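Local structure of Kid toxin protein (Escherichia coli, 1M1F) at the interface of chains A and B. The protein acts as the toxin of a plasmid-maintaining type II toxin-antitoxin system, probably as an endoribonuclease, killing daughter cells that lose the plasmid. Sequence-based numbering; all coordinates share one arbitrary frame. Chains: chain A/B, Kid toxin protein.

Contact 1 and contact 2 are neighbouring patches of one two-fold symmetric homodimer interface, the centres of their C-alpha atoms about 8 Å apart. They share A:Thr29, A:Val41 and B:Ile108, so the 3-10 turn 107-109 of chain B serves both. Contact 1 runs from helix 31-37 and strands 41-46 and 78-79 of chain A to a loop, residues 75-77, of chain B; contact 2 receives the end of chain B between the loop around A:Val28 and helix 95-106 of chain A. Each hides nearly the same area, about 277 Å², and each recurs with the chains exchanged, which ties both C-termini into the dimer.

Contact 1: the interface of chains A and B. Residues chain A 29, 33, 37, 41, 79; chain B 57, 75-77, 108.
The ring of A:Phe33 meets B:Phe57 and B:Asp75 with its outer edge. Its plane stands 84° from that of B:Phe57, an edge-to-face pair in which A:Phe33 CE2 lies 3.7 Å from B:Phe57 CE2. At the ring tip, A:Phe33 CZ comes within 3.5 Å of the backbone O of B:Asp75, which lies in the ring plane. CG of A:Phe33 is anti to its backbone N (chi1 178°), which carries the ring away from helix 31-37 toward chain B.

A polar contact lies further along the seam. The hydroxyl OG1 of A:Thr79 donates to the carbonyl O of B:Pro77 over 2.8 Å, tilted 19° from the carbonyl plane; the A:Thr79 amide adds a weak bond to the same oxygen. Between these points A:Val41 presses CG2 against B:Pro77 CG (3.9 Å), and its side chain lies nearly perpendicular to that of B:Ile108, whose CD1 touches both A:Val41 methyls. A:Thr29 CG2 touches B:Ile108 CB at 3.8 Å.

Second-shell groups set the ring's place. The methyl CG2 of A:Thr37 sits over the centre of one face and A:Thr29 CG2 covers the rim of the other. A:Thr37 OG1 donates to A:Phe33 O from above the carbonyl plane, and A:Thr29 OG1 accepts a hydrogen bond from A:Val41 N at 3.0 Å, tying the loop to strand 41-46. The patch thus joins an aromatic contact to a polar one and helps hold the homodimer together.

Contact 2: the interface of chains A and B. Residues chain A 3, 28-30, 41, 102, 105-106, 109; chain B 108-109.
B:Leu109 reaches chain A with both methyls of its isobutyl group, and it hides 104 Å² against the partner. CD2 of B:Leu109 meets side chains: A:Leu105 CB at 3.7 Å, with A:Val28 CG1 and A:Leu102 CD2 just beyond. CD1 of B:Leu109 instead abuts the backbone of helix 95-106, 3.6 Å from A:Ser106 CA. CG is anti to the carbonyl carbon of B:Leu109 (chi1 -51°), and the chain continues extended, directing the branch toward that helix. A:Val28 lies parallel to it, A:Leu102 antiparallel, and A:Leu105 comes in nearly perpendicular.

Looser contacts lie around this tight group. A:Leu109 CD1 comes no nearer than 4.2 Å to B:Ile108 CD1, and A:Pro30 buries merely 3 Å² beside the carbonyl of B:Ile108. B:Ile108 O lies at the edge of the A:Arg3 guanidinium, in its plane, and receives a weak hydrogen bond from A:Arg3 NH2 at 2.9 Å. The guanidinium is steadied from its own chain: A:Arg3 NE donates to A:Val28 O over 2.7 Å, nearly straight at 169°, with the acceptor in the guanidinium plane. A:Leu102 CD1 lies over one face, near the rim. A:Arg3, held firmly by A:Val28 O, may add a weak link to the partner's backbone, and the patch seats the C-terminal turn of one toxin subunit on the other within the homodimer.

Contact 1: the interface of chains A and B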
ATOM      1  N   THR A  29       0.392   8.059   5.603  1.00  6.96           N
ATOM      2  CA  THR A  29      -0.792   8.281   6.421  1.00  7.28           C
ATOM      3  C   THR A  29      -0.537   9.284   7.536  1.00  7.89           C
ATOM      4  O   THR A  29       0.594   9.431   7.996  1.00  8.32           O
ATOM      5  CB  THR A  29      -1.266   6.938   7.007  1.00  6.98           C
ATOM      6  OG1 THR A  29      -0.128   6.108   7.287  1.00  7.36           O
ATOM      7  CG2 THR A  29      -2.073   6.140   5.990  1.00  6.67           C
ATOM      8  N   PHE A  33      -4.183   8.311  12.205  1.00  8.79           N
ATOM      9  CA  PHE A  33      -4.261   6.987  11.605  1.00  7.81           C
ATOM     10  C   PHE A  33      -3.129   6.097  12.104  1.00  8.07           C
ATOM     11  O   PHE A  33      -3.340   4.966  12.508  1.00  7.68           O
ATOM     12  CB  PHE A  33      -4.204   7.157  10.087  1.00  7.17           C
ATOM     13  CG  PHE A  33      -4.217   5.864   9.293  1.00  6.39           C
ATOM     14  CD1 PHE A  33      -3.111   5.031   9.246  1.00  6.85           C
ATOM     15  CD2 PHE A  33      -5.330   5.528   8.540  1.00  6.64           C
ATOM     16  CE1 PHE A  33      -3.134   3.881   8.484  1.00  6.70           C
ATOM     17  CE2 PHE A  33      -5.358   4.377   7.782  1.00  7.09           C
ATOM     18  CZ  PHE A  33      -4.271   3.552   7.757  1.00  6.87           C
ATOM     19  N   THR A  37      -3.973   2.728  14.335  1.00 12.96           N
ATOM     20  CA  THR A  37      -3.770   1.424  13.699  1.00 12.21           C
ATOM     21  C   THR A  37      -2.455   0.758  14.048  1.00 12.56           C
ATOM     22  O   THR A  37      -2.350  -0.459  13.972  1.00 12.82           O
ATOM     23  CB  THR A  37      -3.793   1.534  12.153  1.00 11.97           C
ATOM     24  OG1 THR A  37      -2.671   2.319  11.703  1.00  9.73           O
ATOM     25  CG2 THR A  37      -5.032   2.250  11.646  1.00 11.72           C
ATOM     26  N   VAL A  41       0.874   3.383   6.388  1.00  5.49           N
ATOM     27  CA  VAL A  41       1.129   3.099   4.993  1.00  5.22           C
ATOM     28  C   VAL A  41       2.362   3.918   4.592  1.00  5.50           C
ATOM     29  O   VAL A  41       2.449   5.113   4.884  1.00  5.75           O
ATOM     30  CB  VAL A  41      -0.075   3.462   4.088  1.00  5.37           C
ATOM     31  CG1 VAL A  41       0.256   3.145   2.643  1.00  5.64           C
ATOM     32  CG2 VAL A  41      -1.316   2.715   4.543  1.00  6.01           C
ATOM     33  N   THR A  79       1.488  -1.304   3.808  1.00  6.11           N
ATOM     34  CA  THR A  79       1.106  -1.127   5.193  1.00  6.20           C
ATOM     35  C   THR A  79       2.062  -1.960   6.032  1.00  6.64           C
ATOM     36  O   THR A  79       2.195  -3.161   5.802  1.00  7.54           O
ATOM     37  CB  THR A  79      -0.328  -1.623   5.372  1.00  6.33           C
ATOM     38  OG1 THR A  79      -1.214  -0.802   4.590  1.00  6.34           O
ATOM     39  CG2 THR A  79      -0.779  -1.486   6.802  1.00  7.19           C
TER
ATOM     40  N   PHE B  57     -12.873   2.096   7.882  1.00  8.01           N
ATOM     41  CA  PHE B  57     -12.178   1.625   6.688  1.00  7.92           C
ATOM     42  C   PHE B  57     -12.584   0.218   6.257  1.00  8.13           C
ATOM     43  O   PHE B  57     -12.114  -0.260   5.225  1.00  8.57           O
ATOM     44  CB  PHE B  57     -10.668   1.629   6.933  1.00  7.74           C
ATOM     45  CG  PHE B  57     -10.024   2.986   6.844  1.00  7.56           C
ATOM     46  CD1 PHE B  57      -9.747   3.550   5.611  1.00  8.52           C
ATOM     47  CD2 PHE B  57      -9.643   3.668   7.990  1.00  7.29           C
ATOM     48  CE1 PHE B  57      -9.119   4.785   5.519  1.00  8.38           C
ATOM     49  CE2 PHE B  57      -9.011   4.898   7.896  1.00  7.40           C
ATOM     50  CZ  PHE B  57      -8.758   5.453   6.660  1.00  8.18           C
ATOM     51  N   ASP B  75      -7.872   0.233   4.871  1.00  6.96           N
ATOM     52  CA  ASP B  75      -6.766   0.898   5.545  1.00  7.30           C
ATOM     53  C   ASP B  75      -5.449   0.132   5.424  1.00  6.63           C
ATOM     54  O   ASP B  75      -4.418   0.616   5.901  1.00  7.35           O
ATOM     55  CB  ASP B  75      -7.088   1.176   7.029  1.00  7.63           C
ATOM     56  CG  ASP B  75      -7.600  -0.028   7.791  1.00  8.91           C
ATOM     57  OD1 ASP B  75      -7.998  -1.038   7.191  1.00 10.06           O
ATOM     58  OD2 ASP B  75      -7.676  -0.010   9.048  1.00 11.26           O
ATOM     59  N   GLN B  76      -5.454  -1.010   4.735  1.00  6.55           N
ATOM     60  CA  GLN B  76      -4.268  -1.860   4.699  1.00  6.09           C
ATOM     61  C   GLN B  76      -3.772  -2.246   3.308  1.00  6.13           C
ATOM     62  O   GLN B  76      -3.532  -3.420   3.032  1.00  6.32           O
ATOM     63  CB  GLN B  76      -4.489  -3.108   5.563  1.00  6.77           C
ATOM     64  CG  GLN B  76      -4.781  -2.749   7.016  1.00  8.18           C
ATOM     65  CD  GLN B  76      -4.990  -3.938   7.919  1.00  9.57           C
ATOM     66  OE1 GLN B  76      -4.630  -5.058   7.577  1.00 11.80           O
ATOM     67  NE2 GLN B  76      -5.553  -3.691   9.101  1.00 11.55           N
ATOM     68  N   PRO B  77      -3.543  -1.269   2.441  1.00  5.91           N
ATOM     69  CA  PRO B  77      -3.039  -1.597   1.108  1.00  5.59           C
ATOM     70  C   PRO B  77      -1.627  -2.178   1.168  1.00  5.46           C
ATOM     71  O   PRO B  77      -0.813  -1.828   2.032  1.00  5.76           O
ATOM     72  CB  PRO B  77      -3.022  -0.245   0.408  1.00  5.86           C
ATOM     73  CG  PRO B  77      -2.808   0.726   1.528  1.00  6.41           C
ATOM     74  CD  PRO B  77      -3.685   0.187   2.626  1.00  5.85           C
ATOM     75  N   ILE B 108      -6.744   7.864   2.927  1.00  7.24           N
ATOM     76  CA  ILE B 108      -5.414   7.801   3.513  1.00  7.43           C
ATOM     77  C   ILE B 108      -4.534   8.927   2.966  1.00  7.42           C
ATOM     78  O   ILE B 108      -3.487   9.217   3.539  1.00  7.91           O
ATOM     79  CB  ILE B 108      -4.712   6.417   3.310  1.00  7.60           C
ATOM     80  CG1 ILE B 108      -4.273   6.171   1.866  1.00  7.27           C
ATOM     81  CG2 ILE B 108      -5.568   5.275   3.819  1.00  8.49           C
ATOM     82  CD1 ILE B 108      -3.253   5.008   1.724  1.00  8.02           C
TER

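Contact 2: the interface of chains A and B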
ATOM      1  N   ARG A   3       2.818  11.902   8.825  1.00 10.05           N
ATOM      2  CA  ARG A   3       2.943  11.893   7.388  1.00  9.21           C
ATOM      3  C   ARG A   3       4.158  12.750   7.043  1.00  8.88           C
ATOM      4  O   ARG A   3       4.370  13.816   7.632  1.00 10.06           O
ATOM      5  CB  ARG A   3       1.709  12.532   6.768  1.00  9.11           C
ATOM      6  CG  ARG A   3       1.873  12.875   5.306  1.00  9.63           C
ATOM      7  CD  ARG A   3       0.644  13.528   4.715  1.00  9.76           C
ATOM      8  NE  ARG A   3      -0.414  12.546   4.530  1.00  9.79           N
ATOM      9  CZ  ARG A   3      -1.703  12.821   4.533  1.00  9.63           C
ATOM     10  NH1 ARG A   3      -2.113  14.069   4.695  1.00 10.43           N
ATOM     11  NH2 ARG A   3      -2.584  11.842   4.372  1.00  9.70           N
ATOM     12  N   VAL A  28       2.989   7.850   4.489  1.00  6.50           N
ATOM     13  CA  VAL A  28       1.887   8.431   3.721  1.00  7.30           C
ATOM     14  C   VAL A  28       0.695   8.850   4.580  1.00  6.80           C
ATOM     15  O   VAL A  28       0.047   9.855   4.303  1.00  7.52           O
ATOM     16  CB  VAL A  28       1.389   7.388   2.676  1.00  7.70           C
ATOM     17  CG1 VAL A  28       0.125   7.841   1.950  1.00  8.25           C
ATOM     18  CG2 VAL A  28       2.498   7.076   1.681  1.00  8.36           C
ATOM     19  N   THR A  29       0.392   8.059   5.603  1.00  6.96           N
ATOM     20  CA  THR A  29      -0.792   8.281   6.421  1.00  7.28           C
ATOM     21  C   THR A  29      -0.537   9.284   7.536  1.00  7.89           C
ATOM     22  O   THR A  29       0.594   9.431   7.996  1.00  8.32           O
ATOM     23  CB  THR A  29      -1.266   6.938   7.007  1.00  6.98           C
ATOM     24  OG1 THR A  29      -0.128   6.108   7.287  1.00  7.36           O
ATOM     25  CG2 THR A  29      -2.073   6.140   5.990  1.00  6.67           C
ATOM     26  N   PRO A  30      -1.591   9.960   7.992  1.00  8.96           N
ATOM     27  CA  PRO A  30      -1.441  10.973   9.046  1.00  9.91           C
ATOM     28  C   PRO A  30      -1.275  10.391  10.433  1.00  9.91           C
ATOM     29  O   PRO A  30      -1.569   9.228  10.689  1.00  9.26           O
ATOM     30  CB  PRO A  30      -2.749  11.754   8.999  1.00 11.07           C
ATOM     31  CG  PRO A  30      -3.708  10.923   8.265  1.00 11.13           C
ATOM     32  CD  PRO A  30      -2.984   9.834   7.536  1.00  9.19           C
ATOM     33  N   VAL A  41       0.874   3.383   6.388  1.00  5.49           N
ATOM     34  CA  VAL A  41       1.129   3.099   4.993  1.00  5.22           C
ATOM     35  C   VAL A  41       2.362   3.918   4.592  1.00  5.50           C
ATOM     36  O   VAL A  41       2.449   5.113   4.884  1.00  5.75           O
ATOM     37  CB  VAL A  41      -0.075   3.462   4.088  1.00  5.37           C
ATOM     38  CG1 VAL A  41       0.256   3.145   2.643  1.00  5.64           C
ATOM     39  CG2 VAL A  41      -1.316   2.715   4.543  1.00  6.01           C
ATOM     40  N   LEU A 102       1.642  12.305  -2.714  1.00  6.54           N
ATOM     41  CA  LEU A 102       0.201  12.121  -2.573  1.00  6.97           C
ATOM     42  C   LEU A 102      -0.497  12.211  -3.934  1.00  7.25           C
ATOM     43  O   LEU A 102      -1.430  11.459  -4.207  1.00  7.41           O
ATOM     44  CB  LEU A 102      -0.392  13.129  -1.591  1.00  7.44           C
ATOM     45  CG  LEU A 102       0.038  12.996  -0.133  1.00  8.14           C
ATOM     46  CD1 LEU A 102      -0.533  14.168   0.637  1.00  9.20           C
ATOM     47  CD2 LEU A 102      -0.398  11.678   0.494  1.00  8.29           C
ATOM     48  N   LEU A 105      -0.019   8.909  -5.755  1.00  7.00           N
ATOM     49  CA  LEU A 105      -0.848   7.865  -5.163  1.00  7.18           C
ATOM     50  C   LEU A 105      -2.325   8.061  -5.495  1.00  6.95           C
ATOM     51  O   LEU A 105      -3.075   7.082  -5.649  1.00  7.28           O
ATOM     52  CB  LEU A 105      -0.649   7.832  -3.649  1.00  6.98           C
ATOM     53  CG  LEU A 105       0.689   7.218  -3.220  1.00  7.75           C
ATOM     54  CD1 LEU A 105       1.051   7.607  -1.795  1.00  8.73           C
ATOM     55  CD2 LEU A 105       0.661   5.702  -3.351  1.00  9.02           C
ATOM     56  N   SER A 106      -2.743   9.317  -5.627  1.00  7.60           N
ATOM     57  CA  SER A 106      -4.129   9.628  -5.949  1.00  8.81           C
ATOM     58  C   SER A 106      -4.542   9.027  -7.287  1.00  8.62           C
ATOM     59  O   SER A 106      -5.704   8.668  -7.478  1.00  9.63           O
ATOM     60  CB  SER A 106      -4.362  11.138  -5.971  1.00  9.38           C
ATOM     61  OG  SER A 106      -5.757  11.407  -6.006  1.00 12.59           O
ATOM     62  N   LEU A 109      -4.886   4.934  -6.166  1.00 11.34           N
ATOM     63  CA  LEU A 109      -5.646   4.512  -4.987  1.00 12.63           C
ATOM     64  C   LEU A 109      -7.011   5.196  -4.814  1.00 14.11           C
ATOM     65  O   LEU A 109      -7.554   5.216  -3.699  1.00 15.04           O
ATOM     66  CB  LEU A 109      -4.802   4.754  -3.738  1.00 12.42           C
ATOM     67  CG  LEU A 109      -3.421   4.102  -3.718  1.00 12.75           C
ATOM     68  CD1 LEU A 109      -2.824   4.346  -2.360  1.00 12.89           C
ATOM     69  CD2 LEU A 109      -3.428   2.611  -4.052  1.00 12.25           C
TER
ATOM     70  N   ILE B 108      -6.744   7.864   2.927  1.00  7.24           N
ATOM     71  CA  ILE B 108      -5.414   7.801   3.513  1.00  7.43           C
ATOM     72  C   ILE B 108      -4.534   8.927   2.966  1.00  7.42           C
ATOM     73  O   ILE B 108      -3.487   9.217   3.539  1.00  7.91           O
ATOM     74  CB  ILE B 108      -4.712   6.417   3.310  1.00  7.60           C
ATOM     75  CG1 ILE B 108      -4.273   6.171   1.866  1.00  7.27           C
ATOM     76  CG2 ILE B 108      -5.568   5.275   3.819  1.00  8.49           C
ATOM     77  CD1 ILE B 108      -3.253   5.008   1.724  1.00  8.02           C
ATOM     78  N   LEU B 109      -4.955   9.538   1.858  1.00  7.32           N
ATOM     79  CA  LEU B 109      -4.206  10.613   1.190  1.00  8.08           C
ATOM     80  C   LEU B 109      -4.691  12.005   1.557  1.00  9.24           C
ATOM     81  O   LEU B 109      -4.132  13.010   1.096  1.00 10.31           O
ATOM     82  CB  LEU B 109      -4.299  10.470  -0.332  1.00  7.97           C
ATOM     83  CG  LEU B 109      -3.957   9.090  -0.895  1.00  7.52           C
ATOM     84  CD1 LEU B 109      -4.182   9.097  -2.402  1.00  8.61           C
ATOM     85  CD2 LEU B 109      -2.533   8.671  -0.573  1.00  7.69           C
TER